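Local coordinates for protein putative oxidoreductase (Bacteroides fragilis NCTC 9343, PDB 3EOF) that binds flavin mononucleotide and is probably an oxidoreductase of the nitroreductase family, though its substrate is not established, at residues L126-L131 with V157-P162; R13-K18 with K69-V74. All blocks are in the same frame, centred on the assembly; numbering follows the deposited sequence.

Contact 1 of 2, residues L126-L131 with V157-P162; sequences LGICYL and VTVGYP. With FMN (flavin mononucleotide), chain C.
Strand 127-131 runs antiparallel to residues 157-160, the last of strand 151-160, with the axes of these two pieces 4.6 Å apart at closest approach, G127/G160 and C129/T158 being hydrogen-bonded pairs and I128/V159 and Y130/V157 non-hydrogen-bonded ones. The bond from G127 N to G160 O is 2.7 Å and almost straight at 176°; C129 N reaches T158 O at a more bent angle. On the face carrying I128, Y130, V157 and V159, V157 does most of the touching. Its CG1 meets the CB of I128, while CG2, anti to its own carbonyl carbon, sits over one face of the Y130 ring, 4.0 Å from the centroid. Y130 OH bonds to Q115 of helix 100-123, which covers this face. At the loop end, L126 CD2 lies over the face of the Y161 ring, 3.5 Å from its centroid and nearly on the ring normal, a CH-pi contact. On the other face, T158 CG2 lies 3.7 Å from L131 CD1, and M67 packs on both residues. C129 SG, anti to its backbone N (chi1 -176°), is 3.6 Å from FMN N1. Y130 O comes within 3.0 Å of FMN C4A, and L131 also lines the pocket. Here the edge strand of the sheet, within this chain, delivers main chain and a thiol to the isoalloxazine, and the pairing with strand 151-160 is consistent with holding them in place against the flavin.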
ATOM      1  N   LEU A 126      -3.116  -4.488  20.144  1.00 20.61           N
ATOM      2  CA  LEU A 126      -4.265  -3.672  19.704  1.00 19.26           C
ATOM      3  C   LEU A 126      -5.020  -4.343  18.538  1.00 22.57           C
ATOM      4  O   LEU A 126      -4.567  -5.317  17.946  1.00 23.89           O
ATOM      5  CB  LEU A 126      -3.791  -2.289  19.307  1.00 17.51           C
ATOM      6  CG  LEU A 126      -3.094  -1.407  20.343  1.00 17.66           C
ATOM      7  CD1 LEU A 126      -2.190  -0.339  19.680  1.00 20.71           C
ATOM      8  CD2 LEU A 126      -4.075  -0.759  21.286  1.00 26.18           C
ATOM      9  N   GLY A 127      -6.220  -3.846  18.254  1.00 23.82           N
ATOM     10  CA  GLY A 127      -7.000  -4.339  17.141  1.00 20.44           C
ATOM     11  C   GLY A 127      -7.187  -3.144  16.219  1.00 20.08           C
ATOM     12  O   GLY A 127      -7.346  -2.018  16.652  1.00 21.21           O
ATOM     13  N   ILE A 128      -7.151  -3.402  14.935  1.00 20.73           N
ATOM     14  CA  ILE A 128      -7.278  -2.379  13.933  1.00 21.57           C
ATOM     15  C   ILE A 128      -8.353  -2.800  12.906  1.00 22.40           C
ATOM     16  O   ILE A 128      -8.741  -3.954  12.801  1.00 20.18           O
ATOM     17  CB  ILE A 128      -5.912  -2.128  13.208  1.00 21.64           C
ATOM     18  CG1 ILE A 128      -5.502  -3.334  12.354  1.00 22.93           C
ATOM     19  CG2 ILE A 128      -4.750  -1.787  14.237  1.00 22.96           C
ATOM     20  CD1 ILE A 128      -6.118  -3.428  10.955  1.00 15.61           C
ATOM     21  N   CYS A 129      -8.793  -1.817  12.144  1.00 24.06           N
ATOM     22  CA  CYS A 129      -9.739  -1.994  11.066  1.00 23.52           C
ATOM     23  C   CYS A 129      -9.474  -0.878  10.073  1.00 23.07           C
ATOM     24  O   CYS A 129      -9.379   0.291  10.448  1.00 23.49           O
ATOM     25  CB  CYS A 129     -11.175  -1.897  11.554  1.00 24.55           C
ATOM     26  SG  CYS A 129     -12.362  -2.221  10.260  1.00 24.34           S
ATOM     27  N   TYR A 130      -9.309  -1.229   8.808  1.00 24.04           N
ATOM     28  CA  TYR A 130      -9.133  -0.234   7.784  1.00 23.78           C
ATOM     29  C   TYR A 130     -10.516   0.201   7.375  1.00 25.35           C
ATOM     30  O   TYR A 130     -11.431  -0.606   7.412  1.00 27.90           O
ATOM     31  CB  TYR A 130      -8.454  -0.834   6.572  1.00 22.04           C
ATOM     32  CG  TYR A 130      -6.929  -1.038   6.676  1.00 21.19           C
ATOM     33  CD1 TYR A 130      -6.065  -0.051   6.251  1.00 26.06           C
ATOM     34  CD2 TYR A 130      -6.386  -2.209   7.108  1.00 21.10           C
ATOM     35  CE1 TYR A 130      -4.684  -0.228   6.264  1.00 15.15           C
ATOM     36  CE2 TYR A 130      -4.985  -2.392   7.143  1.00 17.37           C
ATOM     37  CZ  TYR A 130      -4.150  -1.358   6.695  1.00 20.67           C
ATOM     38  OH  TYR A 130      -2.761  -1.426   6.694  1.00 17.70           O
ATOM     39  N   LEU A 131     -10.663   1.465   7.001  1.00 26.55           N
ATOM     40  CA  LEU A 131     -11.917   1.961   6.456  1.00 30.55           C
ATOM     41  C   LEU A 131     -11.611   2.294   4.957  1.00 32.99           C
ATOM     42  O   LEU A 131     -10.740   3.188   4.602  1.00 32.75           O
ATOM     43  CB  LEU A 131     -12.475   3.156   7.234  1.00 28.52           C
ATOM     44  CG  LEU A 131     -12.458   3.121   8.772  1.00 29.12           C
ATOM     45  CD1 LEU A 131     -12.733   4.526   9.316  1.00 26.34           C
ATOM     46  CD2 LEU A 131     -13.419   2.063   9.372  1.00 27.55           C
ATOM     47  N   VAL A 157      -7.494   4.043   9.585  1.00 23.39           N
ATOM     48  CA  VAL A 157      -7.462   2.909  10.465  1.00 22.40           C
ATOM     49  C   VAL A 157      -7.961   3.310  11.830  1.00 24.78           C
ATOM     50  O   VAL A 157      -7.453   4.251  12.443  1.00 26.43           O
ATOM     51  CB  VAL A 157      -6.044   2.387  10.576  1.00 22.21           C
ATOM     52  CG1 VAL A 157      -5.880   1.288  11.628  1.00 19.42           C
ATOM     53  CG2 VAL A 157      -5.580   1.906   9.213  1.00 22.24           C
ATOM     54  N   THR A 158      -8.964   2.577  12.301  1.00 25.62           N
ATOM     55  CA  THR A 158      -9.495   2.701  13.666  1.00 23.36           C
ATOM     56  C   THR A 158      -8.669   1.696  14.500  1.00 23.54           C
ATOM     57  O   THR A 158      -8.438   0.571  14.072  1.00 24.15           O
ATOM     58  CB  THR A 158     -10.992   2.459  13.669  1.00 23.03           C
ATOM     59  OG1 THR A 158     -11.274   1.137  13.183  1.00 20.25           O
ATOM     60  CG2 THR A 158     -11.687   3.544  12.740  1.00 18.29           C
ATOM     61  N   VAL A 159      -8.169   2.159  15.636  1.00 23.97           N
ATOM     62  CA  VAL A 159      -7.265   1.412  16.495  1.00 23.87           C
ATOM     63  C   VAL A 159      -7.764   1.477  17.940  1.00 24.50           C
ATOM     64  O   VAL A 159      -8.210   2.547  18.417  1.00 21.74           O
ATOM     65  CB  VAL A 159      -5.834   2.082  16.636  1.00 26.62           C
ATOM     66  CG1 VAL A 159      -4.800   1.025  16.954  1.00 23.84           C
ATOM     67  CG2 VAL A 159      -5.450   2.885  15.453  1.00 27.48           C
ATOM     68  N   GLY A 160      -7.652   0.347  18.643  1.00 22.87           N
ATOM     69  CA  GLY A 160      -8.048   0.278  20.033  1.00 22.56           C
ATOM     70  C   GLY A 160      -7.675  -1.045  20.604  1.00 22.43           C
ATOM     71  O   GLY A 160      -7.192  -1.908  19.893  1.00 25.60           O
ATOM     72  N   TYR A 161      -7.851  -1.198  21.906  1.00 22.83           N
ATOM     73  CA  TYR A 161      -7.649  -2.487  22.530  1.00 23.82           C
ATOM     74  C   TYR A 161      -8.904  -3.273  22.203  1.00 22.87           C
ATOM     75  O   TYR A 161      -9.980  -2.724  22.259  1.00 19.94           O
ATOM     76  CB  TYR A 161      -7.465  -2.344  24.021  1.00 23.84           C
ATOM     77  CG  TYR A 161      -6.151  -1.747  24.347  1.00 25.33           C
ATOM     78  CD1 TYR A 161      -5.990  -0.370  24.429  1.00 25.11           C
ATOM     79  CD2 TYR A 161      -5.056  -2.556  24.563  1.00 29.88           C
ATOM     80  CE1 TYR A 161      -4.789   0.171  24.746  1.00 25.61           C
ATOM     81  CE2 TYR A 161      -3.861  -2.026  24.894  1.00 25.99           C
ATOM     82  CZ  TYR A 161      -3.723  -0.659  24.980  1.00 26.53           C
ATOM     83  OH  TYR A 161      -2.498  -0.150  25.307  1.00 29.53           O
ATOM     84  N   PRO A 162      -8.755  -4.545  21.819  1.00 25.54           N
ATOM     85  CA  PRO A 162      -9.897  -5.331  21.353  1.00 23.60           C
ATOM     86  C   PRO A 162     -10.973  -5.599  22.379  1.00 22.14           C
ATOM     87  O   PRO A 162     -10.665  -5.934  23.503  1.00 22.17           O
ATOM     88  CB  PRO A 162      -9.261  -6.665  20.949  1.00 25.53           C
ATOM     89  CG  PRO A 162      -7.813  -6.449  20.870  1.00 25.14           C
ATOM     90  CD  PRO A 162      -7.500  -5.325  21.794  1.00 26.14           C
TER
HETATM   91  N1  FMN C 300     -13.806  -3.378   7.229  1.00 33.36           N
HETATM   92  C2  FMN C 300     -14.994  -2.703   7.533  1.00 35.43           C
HETATM   93  O2  FMN C 300     -15.750  -3.114   8.428  1.00 31.38           O
HETATM   94  N3  FMN C 300     -15.377  -1.569   6.815  1.00 32.31           N
HETATM   95  C4  FMN C 300     -14.602  -1.045   5.762  1.00 40.49           C
HETATM   96  O4  FMN C 300     -14.755   0.190   5.424  1.00 35.07           O
HETATM   97  C4A FMN C 300     -13.403  -1.762   5.456  1.00 35.71           C
HETATM   98  N5  FMN C 300     -12.586  -1.314   4.427  1.00 35.20           N
HETATM   99  C5A FMN C 300     -11.388  -1.941   4.121  1.00 40.60           C
HETATM  100  C6  FMN C 300     -10.623  -1.401   3.078  1.00 36.95           C
HETATM  101  C7  FMN C 300      -9.424  -1.981   2.705  1.00 34.24           C
HETATM  102  C7M FMN C 300      -8.670  -1.364   1.562  1.00 31.24           C
HETATM  103  C8  FMN C 300      -8.980  -3.122   3.370  1.00 30.00           C
HETATM  104  C8M FMN C 300      -7.584  -3.587   3.119  1.00 29.62           C
HETATM  105  C9  FMN C 300      -9.745  -3.673   4.423  1.00 35.91           C
HETATM  106  C9A FMN C 300     -10.976  -3.095   4.825  1.00 31.66           C
HETATM  107  N10 FMN C 300     -11.805  -3.587   5.865  1.00 33.30           N
HETATM  108  C10 FMN C 300     -13.004  -2.922   6.178  1.00 36.13           C
HETATM  109  C1' FMN C 300     -11.487  -4.874   6.623  1.00 23.93           C
HETATM  110  C2' FMN C 300     -11.794  -6.063   5.724  1.00 24.82           C
HETATM  111  O2' FMN C 300     -13.217  -6.174   5.595  1.00 36.23           O
HETATM  112  C3' FMN C 300     -11.116  -7.326   6.218  1.00 31.32           C
HETATM  113  O3' FMN C 300      -9.680  -7.256   6.134  1.00 25.00           O
HETATM  114  C4' FMN C 300     -11.581  -8.576   5.457  1.00 27.01           C
HETATM  115  O4' FMN C 300     -12.928  -8.879   5.766  1.00 34.24           O
HETATM  116  C5' FMN C 300     -10.790  -9.770   5.913  1.00 18.34           C
HETATM  117  O5' FMN C 300     -10.938  -9.769   7.334  1.00 26.25           O
HETATM  118  P   FMN C 300      -9.653  -9.914   8.328  1.00 38.94           P
HETATM  119  O1P FMN C 300      -8.720  -8.692   8.197  1.00 20.30           O
HETATM  120  O2P FMN C 300      -8.896 -11.154   7.927  1.00 30.73           O
HETATM  121  O3P FMN C 300     -10.274 -10.149   9.713  1.00 32.22           O

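Contact 2 of 2, residues R13-K18 with K69-V74; sequences RKYQQK and KEAPVV. With FMN (flavin mononucleotide), chain C.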
ATOM      1  N   ARG A  13     -13.171  -4.559  15.270  1.00 22.90           N
ATOM      2  CA  ARG A  13     -14.074  -3.439  15.086  1.00 22.69           C
ATOM      3  C   ARG A  13     -14.766  -2.971  16.376  1.00 22.67           C
ATOM      4  O   ARG A  13     -15.557  -2.036  16.345  1.00 23.07           O
ATOM      5  CB  ARG A  13     -15.168  -3.845  14.090  1.00 23.53           C
ATOM      6  CG  ARG A  13     -14.672  -4.150  12.697  1.00 27.76           C
ATOM      7  CD  ARG A  13     -15.769  -4.696  11.826  1.00 27.27           C
ATOM      8  NE  ARG A  13     -15.304  -4.891  10.456  1.00 29.97           N
ATOM      9  CZ  ARG A  13     -14.693  -5.981   9.983  1.00 35.45           C
ATOM     10  NH1 ARG A  13     -14.421  -7.027  10.749  1.00 37.19           N
ATOM     11  NH2 ARG A  13     -14.330  -6.022   8.713  1.00 37.82           N
ATOM     12  N   LYS A  14     -14.514  -3.643  17.499  1.00 22.49           N
ATOM     13  CA  LYS A  14     -15.136  -3.302  18.776  1.00 21.49           C
ATOM     14  C   LYS A  14     -13.962  -3.078  19.706  1.00 22.08           C
ATOM     15  O   LYS A  14     -13.073  -3.923  19.754  1.00 19.81           O
ATOM     16  CB  LYS A  14     -15.981  -4.449  19.311  1.00 22.23           C
ATOM     17  CG  LYS A  14     -17.082  -4.934  18.438  1.00 30.85           C
ATOM     18  CD  LYS A  14     -18.240  -4.016  18.442  1.00 43.38           C
ATOM     19  CE  LYS A  14     -19.360  -4.575  17.557  1.00 53.40           C
ATOM     20  NZ  LYS A  14     -19.816  -5.936  17.976  1.00 54.08           N
ATOM     21  N   TYR A  15     -13.971  -1.967  20.446  1.00 20.98           N
ATOM     22  CA  TYR A  15     -12.832  -1.602  21.274  1.00 22.24           C
ATOM     23  C   TYR A  15     -13.247  -1.383  22.696  1.00 23.38           C
ATOM     24  O   TYR A  15     -14.392  -1.026  23.022  1.00 23.37           O
ATOM     25  CB  TYR A  15     -12.134  -0.349  20.715  1.00 22.43           C
ATOM     26  CG  TYR A  15     -11.938  -0.458  19.216  1.00 23.04           C
ATOM     27  CD1 TYR A  15     -10.915  -1.234  18.682  1.00 22.35           C
ATOM     28  CD2 TYR A  15     -12.841   0.140  18.330  1.00 24.50           C
ATOM     29  CE1 TYR A  15     -10.772  -1.382  17.299  1.00 20.81           C
ATOM     30  CE2 TYR A  15     -12.687   0.019  16.934  1.00 22.55           C
ATOM     31  CZ  TYR A  15     -11.665  -0.732  16.437  1.00 23.26           C
ATOM     32  OH  TYR A  15     -11.530  -0.853  15.078  1.00 24.42           O
ATOM     33  N   GLN A  16     -12.281  -1.638  23.544  1.00 23.49           N
ATOM     34  CA  GLN A  16     -12.425  -1.533  24.961  1.00 25.52           C
ATOM     35  C   GLN A  16     -12.403  -0.029  25.272  1.00 27.66           C
ATOM     36  O   GLN A  16     -11.861   0.775  24.496  1.00 26.55           O
ATOM     37  CB  GLN A  16     -11.242  -2.289  25.593  1.00 23.69           C
ATOM     38  CG  GLN A  16     -11.389  -2.655  27.009  1.00 37.34           C
ATOM     39  CD  GLN A  16     -10.070  -3.089  27.620  1.00 33.36           C
ATOM     40  OE1 GLN A  16      -9.211  -3.634  26.906  1.00 28.51           O
ATOM     41  NE2 GLN A  16      -9.893  -2.827  28.956  1.00 28.85           N
ATOM     42  N   GLN A  17     -13.045   0.347  26.371  1.00 31.02           N
ATOM     43  CA  GLN A  17     -13.041   1.716  26.864  1.00 33.69           C
ATOM     44  C   GLN A  17     -11.725   1.836  27.585  1.00 33.28           C
ATOM     45  O   GLN A  17     -11.692   1.733  28.814  1.00 33.09           O
ATOM     46  CB  GLN A  17     -14.162   1.920  27.898  1.00 34.13           C
ATOM     47  CG  GLN A  17     -15.552   1.870  27.341  1.00 45.02           C
ATOM     48  CD  GLN A  17     -15.872   3.114  26.555  1.00 53.87           C
ATOM     49  OE1 GLN A  17     -15.868   4.224  27.103  1.00 59.60           O
ATOM     50  NE2 GLN A  17     -16.165   2.942  25.270  1.00 53.67           N
ATOM     51  N   LYS A  18     -10.654   2.022  26.826  1.00 30.63           N
ATOM     52  CA  LYS A  18      -9.287   2.094  27.329  1.00 28.05           C
ATOM     53  C   LYS A  18      -8.527   2.858  26.259  1.00 27.06           C
ATOM     54  O   LYS A  18      -8.569   2.498  25.090  1.00 27.69           O
ATOM     55  CB  LYS A  18      -8.708   0.700  27.514  1.00 25.14           C
ATOM     56  CG  LYS A  18      -7.231   0.650  27.886  1.00 21.61           C
ATOM     57  CD  LYS A  18      -6.814  -0.798  28.105  1.00 28.76           C
ATOM     58  CE  LYS A  18      -5.312  -0.994  28.356  1.00 28.68           C
ATOM     59  NZ  LYS A  18      -4.823  -0.007  29.309  1.00 32.24           N
ATOM     60  N   LYS A  69     -16.290   6.314  15.883  1.00 26.83           N
ATOM     61  CA  LYS A  69     -16.579   6.946  17.169  1.00 26.99           C
ATOM     62  C   LYS A  69     -16.138   6.065  18.323  1.00 25.61           C
ATOM     63  O   LYS A  69     -15.714   6.564  19.353  1.00 26.18           O
ATOM     64  CB  LYS A  69     -18.064   7.272  17.303  1.00 27.54           C
ATOM     65  CG  LYS A  69     -18.592   8.385  16.393  1.00 28.93           C
ATOM     66  CD  LYS A  69     -20.115   8.551  16.630  1.00 33.95           C
ATOM     67  CE  LYS A  69     -20.826   9.376  15.553  1.00 43.25           C
ATOM     68  NZ  LYS A  69     -22.348   9.414  15.711  1.00 38.25           N
ATOM     69  N   GLU A  70     -16.199   4.755  18.136  1.00 23.62           N
ATOM     70  CA  GLU A  70     -15.893   3.833  19.186  1.00 24.67           C
ATOM     71  C   GLU A  70     -14.414   3.623  19.447  1.00 24.19           C
ATOM     72  O   GLU A  70     -14.040   3.347  20.576  1.00 27.05           O
ATOM     73  CB  GLU A  70     -16.616   2.527  18.922  1.00 26.46           C
ATOM     74  CG  GLU A  70     -18.112   2.740  19.016  1.00 27.87           C
ATOM     75  CD  GLU A  70     -18.936   1.502  18.743  1.00 34.10           C
ATOM     76  OE1 GLU A  70     -18.361   0.361  18.733  1.00 38.47           O
ATOM     77  OE2 GLU A  70     -20.174   1.708  18.547  1.00 36.76           O
ATOM     78  N   ALA A  71     -13.558   3.792  18.442  1.00 23.92           N
ATOM     79  CA  ALA A  71     -12.120   3.595  18.685  1.00 22.42           C
ATOM     80  C   ALA A  71     -11.552   4.807  19.404  1.00 22.49           C
ATOM     81  O   ALA A  71     -11.994   5.919  19.168  1.00 21.60           O
ATOM     82  CB  ALA A  71     -11.343   3.309  17.399  1.00 20.84           C
ATOM     83  N   PRO A  72     -10.599   4.584  20.335  1.00 23.49           N
ATOM     84  CA  PRO A  72      -9.961   5.696  20.981  1.00 25.82           C
ATOM     85  C   PRO A  72      -9.137   6.550  20.008  1.00 26.39           C
ATOM     86  O   PRO A  72      -9.022   7.782  20.198  1.00 25.95           O
ATOM     87  CB  PRO A  72      -9.048   5.023  22.008  1.00 24.19           C
ATOM     88  CG  PRO A  72      -8.784   3.716  21.491  1.00 25.15           C
ATOM     89  CD  PRO A  72     -10.091   3.310  20.874  1.00 25.32           C
ATOM     90  N   VAL A  73      -8.601   5.900  18.972  1.00 25.09           N
ATOM     91  CA  VAL A  73      -7.768   6.550  17.951  1.00 22.86           C
ATOM     92  C   VAL A  73      -8.241   6.169  16.547  1.00 25.45           C
ATOM     93  O   VAL A  73      -8.529   4.998  16.262  1.00 26.12           O
ATOM     94  CB  VAL A  73      -6.261   6.147  18.111  1.00 20.09           C
ATOM     95  CG1 VAL A  73      -5.444   6.805  17.053  1.00 19.37           C
ATOM     96  CG2 VAL A  73      -5.756   6.497  19.533  1.00 17.03           C
ATOM     97  N   VAL A  74      -8.340   7.191  15.699  1.00 24.62           N
ATOM     98  CA  VAL A  74      -8.644   7.075  14.273  1.00 23.37           C
ATOM     99  C   VAL A  74      -7.466   7.736  13.581  1.00 23.60           C
ATOM    100  O   VAL A  74      -7.130   8.890  13.868  1.00 20.15           O
ATOM    101  CB  VAL A  74      -9.982   7.767  13.882  1.00 21.60           C
ATOM    102  CG1 VAL A  74     -10.271   7.605  12.389  1.00 16.37           C
ATOM    103  CG2 VAL A  74     -11.094   7.176  14.718  1.00 18.70           C
TER
HETATM  104  N1  FMN C 300     -13.806  -3.378   7.229  1.00 33.36           N
HETATM  105  C2  FMN C 300     -14.994  -2.703   7.533  1.00 35.43           C
HETATM  106  O2  FMN C 300     -15.750  -3.114   8.428  1.00 31.38           O
HETATM  107  N3  FMN C 300     -15.377  -1.569   6.815  1.00 32.31           N
HETATM  108  C4  FMN C 300     -14.602  -1.045   5.762  1.00 40.49           C
HETATM  109  O4  FMN C 300     -14.755   0.190   5.424  1.00 35.07           O
HETATM  110  C4A FMN C 300     -13.403  -1.762   5.456  1.00 35.71           C
HETATM  111  N5  FMN C 300     -12.586  -1.314   4.427  1.00 35.20           N
HETATM  112  C5A FMN C 300     -11.388  -1.941   4.121  1.00 40.60           C
HETATM  113  C6  FMN C 300     -10.623  -1.401   3.078  1.00 36.95           C
HETATM  114  C7  FMN C 300      -9.424  -1.981   2.705  1.00 34.24           C
HETATM  115  C7M FMN C 300      -8.670  -1.364   1.562  1.00 31.24           C
HETATM  116  C8  FMN C 300      -8.980  -3.122   3.370  1.00 30.00           C
HETATM  117  C8M FMN C 300      -7.584  -3.587   3.119  1.00 29.62           C
HETATM  118  C9  FMN C 300      -9.745  -3.673   4.423  1.00 35.91           C
HETATM  119  C9A FMN C 300     -10.976  -3.095   4.825  1.00 31.66           C
HETATM  120  N10 FMN C 300     -11.805  -3.587   5.865  1.00 33.30           N
HETATM  121  C10 FMN C 300     -13.004  -2.922   6.178  1.00 36.13           C
HETATM  122  C1' FMN C 300     -11.487  -4.874   6.623  1.00 23.93           C
HETATM  123  C2' FMN C 300     -11.794  -6.063   5.724  1.00 24.82           C
HETATM  124  O2' FMN C 300     -13.217  -6.174   5.595  1.00 36.23           O
HETATM  125  C3' FMN C 300     -11.116  -7.326   6.218  1.00 31.32           C
HETATM  126  O3' FMN C 300      -9.680  -7.256   6.134  1.00 25.00           O
HETATM  127  C4' FMN C 300     -11.581  -8.576   5.457  1.00 27.01           C
HETATM  128  O4' FMN C 300     -12.928  -8.879   5.766  1.00 34.24           O
HETATM  129  C5' FMN C 300     -10.790  -9.770   5.913  1.00 18.34           C
HETATM  130  O5' FMN C 300     -10.938  -9.769   7.334  1.00 26.25           O
HETATM  131  P   FMN C 300      -9.653  -9.914   8.328  1.00 38.94           P
HETATM  132  O1P FMN C 300      -8.720  -8.692   8.197  1.00 20.30           O
HETATM  133  O2P FMN C 300      -8.896 -11.154   7.927  1.00 30.73           O
HETATM  134  O3P FMN C 300     -10.274 -10.149   9.713  1.00 32.22           O
HETATM  135  O   HOH W   1     -17.624  -0.546  16.294  1.00 26.07           O
HETATM  136  O   HOH W   2     -16.296  -0.635  20.397  1.00 21.41           O
HETATM  137  O   HOH W   3     -16.347   1.455  22.326  1.00 40.76           O
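Y15 lays its ring against A71, the residue at which the chain leaves helix 67-70, and this is the tight part of the contact. A71 CB stands over one face of the ring, 4.0 Å from its centroid and 30° off the normal, a CH-pi contact in which the CD2-CE2 side of the ring does the touching. The ring gets there with CG anti to the carbonyl carbon (chi1 -46°). Beside it, P72 adds a looser apolar contact, its CD 4.2 Å from Y15 CB, and CG of the same proline approaches K18 O. The phenol end is held by T158 OG1, and M67 and C129 also pack on Y15.

The other side is wet. No direct hydrogen bond links the two segments; water joins them instead. One water donates to both R13 O and E70 OE1, and a second accepts from Y15 N at 2.7 Å while lying 2.8 Å from E70 OE1, to which it can donate. A single carboxylate oxygen thus gathers two waters from the loop backbone. K14 NZ, 6.5 Å from E70 OE1, could add only a diffuse attraction.

R13 turns away from this interface. Extended from CG to NE, it sends NE to FMN O2 (2.7 Å, 167°) and NH2 to FMN N1 at 3.1 Å, a two-pronged grip on the pyrimidine end of the flavin. The 13-18 loop, between helices 2-7 and 22-32, passes over the junction of helix 67-70 with strand 73-80, alongside the neighbouring strand 151-160.

How the contacts relate
Contacts 1 and 2 have centres 7 Å apart and meet along strand 151-160, which lies between strands 73-80 and 127-131 in the sheet. T158 OG1 and Y15 OH are 2.8 Å apart, probably hydrogen-bonded, and Q16 N lies 2.9 Å from Y161 O, probably another such bond. V159 O approaches A71 CB at 3.4 Å, while K18 makes a cation-pi contact with Y161. Both contacts reach the same FMN, contact 1 through strand 127-131 and contact 2 through R13. R9, T11, Q65 and R171 of the same chain and T37 of the second subunit bind the cofactor too, so the site draws on both chains.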